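Local coordinates for putative secreted protein (PDB 4PEY), which hydrolyses laminarin and laminarioligosaccharides as a secreted exo-beta-1,3-glucanase of glycoside hydrolase family 55, yielding glucose and laminaribiose, at residues Q296-D301 / T322-G327. The protein carries 1 engineered substitution. Numbering follows the deposited sequence.
Sequences QPIEID and TALKVG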
loop_
_atom_site.group_PDB
_atom_site.type_symbol
_atom_site.label_atom_id
_atom_site.label_comp_id
_atom_site.label_asym_id
_atom_site.label_seq_id
_atom_site.Cartn_x
_atom_site.Cartn_y
_atom_site.Cartn_z
ATOM N N GLN A 296 -9.883 10.402 -20.295
ATOM C CA GLN A 296 -8.739 9.840 -21.010
ATOM C C GLN A 296 -7.633 9.596 -19.989
ATOM O O GLN A 296 -7.655 10.181 -18.906
ATOM C CB GLN A 296 -8.259 10.773 -22.125
ATOM C CG GLN A 296 -7.719 12.092 -21.614
ATOM C CD GLN A 296 -7.258 13.016 -22.725
ATOM O OE1 GLN A 296 -6.174 12.841 -23.283
ATOM N NE2 GLN A 296 -8.083 14.008 -23.051
ATOM N N PRO A 297 -6.661 8.729 -20.323
ATOM C CA PRO A 297 -5.614 8.467 -19.329
ATOM C C PRO A 297 -4.786 9.696 -18.959
ATOM O O PRO A 297 -4.500 10.544 -19.807
ATOM C CB PRO A 297 -4.721 7.430 -20.022
ATOM C CG PRO A 297 -5.612 6.773 -21.019
ATOM C CD PRO A 297 -6.542 7.841 -21.493
ATOM N N ILE A 298 -4.422 9.786 -17.685
ATOM C CA ILE A 298 -3.365 10.687 -17.266
ATOM C C ILE A 298 -2.055 10.089 -17.755
ATOM O O ILE A 298 -1.742 8.933 -17.455
ATOM C CB ILE A 298 -3.349 10.878 -15.731
ATOM C CG1 ILE A 298 -4.612 11.618 -15.285
ATOM C CG2 ILE A 298 -2.080 11.603 -15.281
ATOM C CD1 ILE A 298 -4.904 11.474 -13.798
ATOM N N GLU A 299 -1.310 10.867 -18.534
ATOM C CA GLU A 299 -0.074 10.393 -19.138
ATOM C C GLU A 299 1.127 11.108 -18.546
ATOM O O GLU A 299 1.235 12.333 -18.618
ATOM C CB GLU A 299 -0.109 10.585 -20.660
ATOM C CG GLU A 299 -1.274 9.862 -21.306
ATOM C CD GLU A 299 -1.116 9.689 -22.793
ATOM O OE1 GLU A 299 -0.146 10.237 -23.356
ATOM O OE2 GLU A 299 -1.971 9.003 -23.395
ATOM N N ILE A 300 2.024 10.333 -17.946
ATOM C CA ILE A 300 3.258 10.877 -17.396
ATOM C C ILE A 300 4.426 10.336 -18.213
ATOM O O ILE A 300 4.871 9.206 -18.002
ATOM C CB ILE A 300 3.419 10.513 -15.907
ATOM C CG1 ILE A 300 2.223 11.034 -15.105
ATOM C CG2 ILE A 300 4.731 11.070 -15.343
ATOM C CD1 ILE A 300 2.255 10.643 -13.650
ATOM N N ASP A 301 4.893 11.134 -19.172
ATOM C CA ASP A 301 5.943 10.699 -20.095
ATOM C C ASP A 301 7.131 11.657 -20.071
ATOM O O ASP A 301 7.770 11.925 -21.098
ATOM C CB ASP A 301 5.396 10.570 -21.521
ATOM C CG ASP A 301 6.280 9.707 -22.401
ATOM O OD1 ASP A 301 7.034 8.878 -21.846
ATOM O OD2 ASP A 301 6.236 9.862 -23.639
ATOM N N THR A 322 -7.799 3.664 -19.293
ATOM C CA THR A 322 -6.764 3.465 -18.294
ATOM C C THR A 322 -6.629 4.768 -17.490
ATOM O O THR A 322 -6.650 5.845 -18.077
ATOM C CB THR A 322 -5.439 3.075 -18.988
ATOM O OG1 THR A 322 -5.649 1.872 -19.750
ATOM C CG2 THR A 322 -4.311 2.873 -17.985
ATOM N N ALA A 323 -6.535 4.688 -16.160
ATOM C CA ALA A 323 -6.466 5.901 -15.341
ATOM C C ALA A 323 -5.112 6.602 -15.451
ATOM O O ALA A 323 -5.036 7.833 -15.525
ATOM C CB ALA A 323 -6.758 5.580 -13.868
ATOM N N LEU A 324 -4.041 5.811 -15.429
ATOM C CA LEU A 324 -2.691 6.353 -15.351
ATOM C C LEU A 324 -1.733 5.538 -16.206
ATOM O O LEU A 324 -1.636 4.318 -16.045
ATOM C CB LEU A 324 -2.214 6.363 -13.896
ATOM C CG LEU A 324 -0.790 6.857 -13.651
ATOM C CD1 LEU A 324 -0.647 8.306 -14.085
ATOM C CD2 LEU A 324 -0.423 6.689 -12.185
ATOM N N LYS A 325 -1.043 6.216 -17.119
ATOM C CA LYS A 325 -0.020 5.585 -17.947
ATOM C C LYS A 325 1.310 6.300 -17.768
ATOM O O LYS A 325 1.420 7.480 -18.079
ATOM C CB LYS A 325 -0.416 5.615 -19.427
ATOM C CG LYS A 325 -1.577 4.729 -19.801
ATOM C CD LYS A 325 -1.788 4.746 -21.308
ATOM C CE LYS A 325 -2.850 3.743 -21.727
ATOM N NZ LYS A 325 -2.871 3.570 -23.206
ATOM N N VAL A 326 2.312 5.596 -17.258
ATOM C CA VAL A 326 3.657 6.153 -17.194
ATOM C C VAL A 326 4.444 5.691 -18.416
ATOM O O VAL A 326 4.398 4.512 -18.788
ATOM C CB VAL A 326 4.392 5.731 -15.905
ATOM C CG1 VAL A 326 5.744 6.401 -15.822
ATOM C CG2 VAL A 326 3.553 6.071 -14.677
ATOM N N GLY A 327 5.149 6.621 -19.055
ATOM C CA GLY A 327 5.957 6.284 -20.215
ATOM C C GLY A 327 7.246 5.559 -19.874
ATOM O O GLY A 327 7.521 5.255 -18.704
#
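Ile298 and Ile300 each bond twice to the neighbouring strand, and those four backbone hydrogen bonds hold 296-301 in parallel register against 322-327. The N-H of Ile298 reaches Ala323 O from above the carbonyl plane, N to O 3.0 Å. Next along, Lys325 N meets Ile298 O at 2.8 Å, almost straight at 175°. Ile300 N then bonds to Lys325 O, and Gly327 N closes the ladder on Ile300 O at 2.8 Å. Softer CA-H...O contacts sit between the rungs, such as Glu299 CA to Lys325 O at 3.4 Å.

On the inward face, Leu324 CD1 touches both isoleucines, Ile298 CG2 and Ile300 CD1, each at 3.8 Å. Chi2 of Leu324 (62°) places this methyl where it meets them, and both isoleucine side chains approach the leucine at a slant. Ile315 of strand 314-317 packs on Ile298 and Ala323, and Val332 packs on Ile300 and Val326, extending this apolar layer.

The other face is more polar. The extended Lys325 chain runs beside the Pro297 ring, pointing the same way, with CG 4.2 Å from Pro297 CB. Its NZ and Glu299 OE2 are near but not in contact. The same ring packs against the buried Thr322 O, 3.2 Å from Pro297 CB, and Pro297 CA makes a CA-H...O contact with that oxygen at 3.1 Å. Beyond the first strand, the amide side chain of Asn276, from helix 272-280, bonds to Glu299 N and Pro297 O, occupying that edge. On the far side, Leu324 and Val326 bond to strand 348-352.

This is one step between successive coils of a right-handed parallel beta-helix, the family 55 architecture, at the first strand of its sheet. Aliphatic side chains pack the inner face; the contact lies away from the sugar-binding sites. Backbone bonds set direction and register, while the buried Thr322 carbonyl accepts no hydrogen bond and is met by proline CH groups instead.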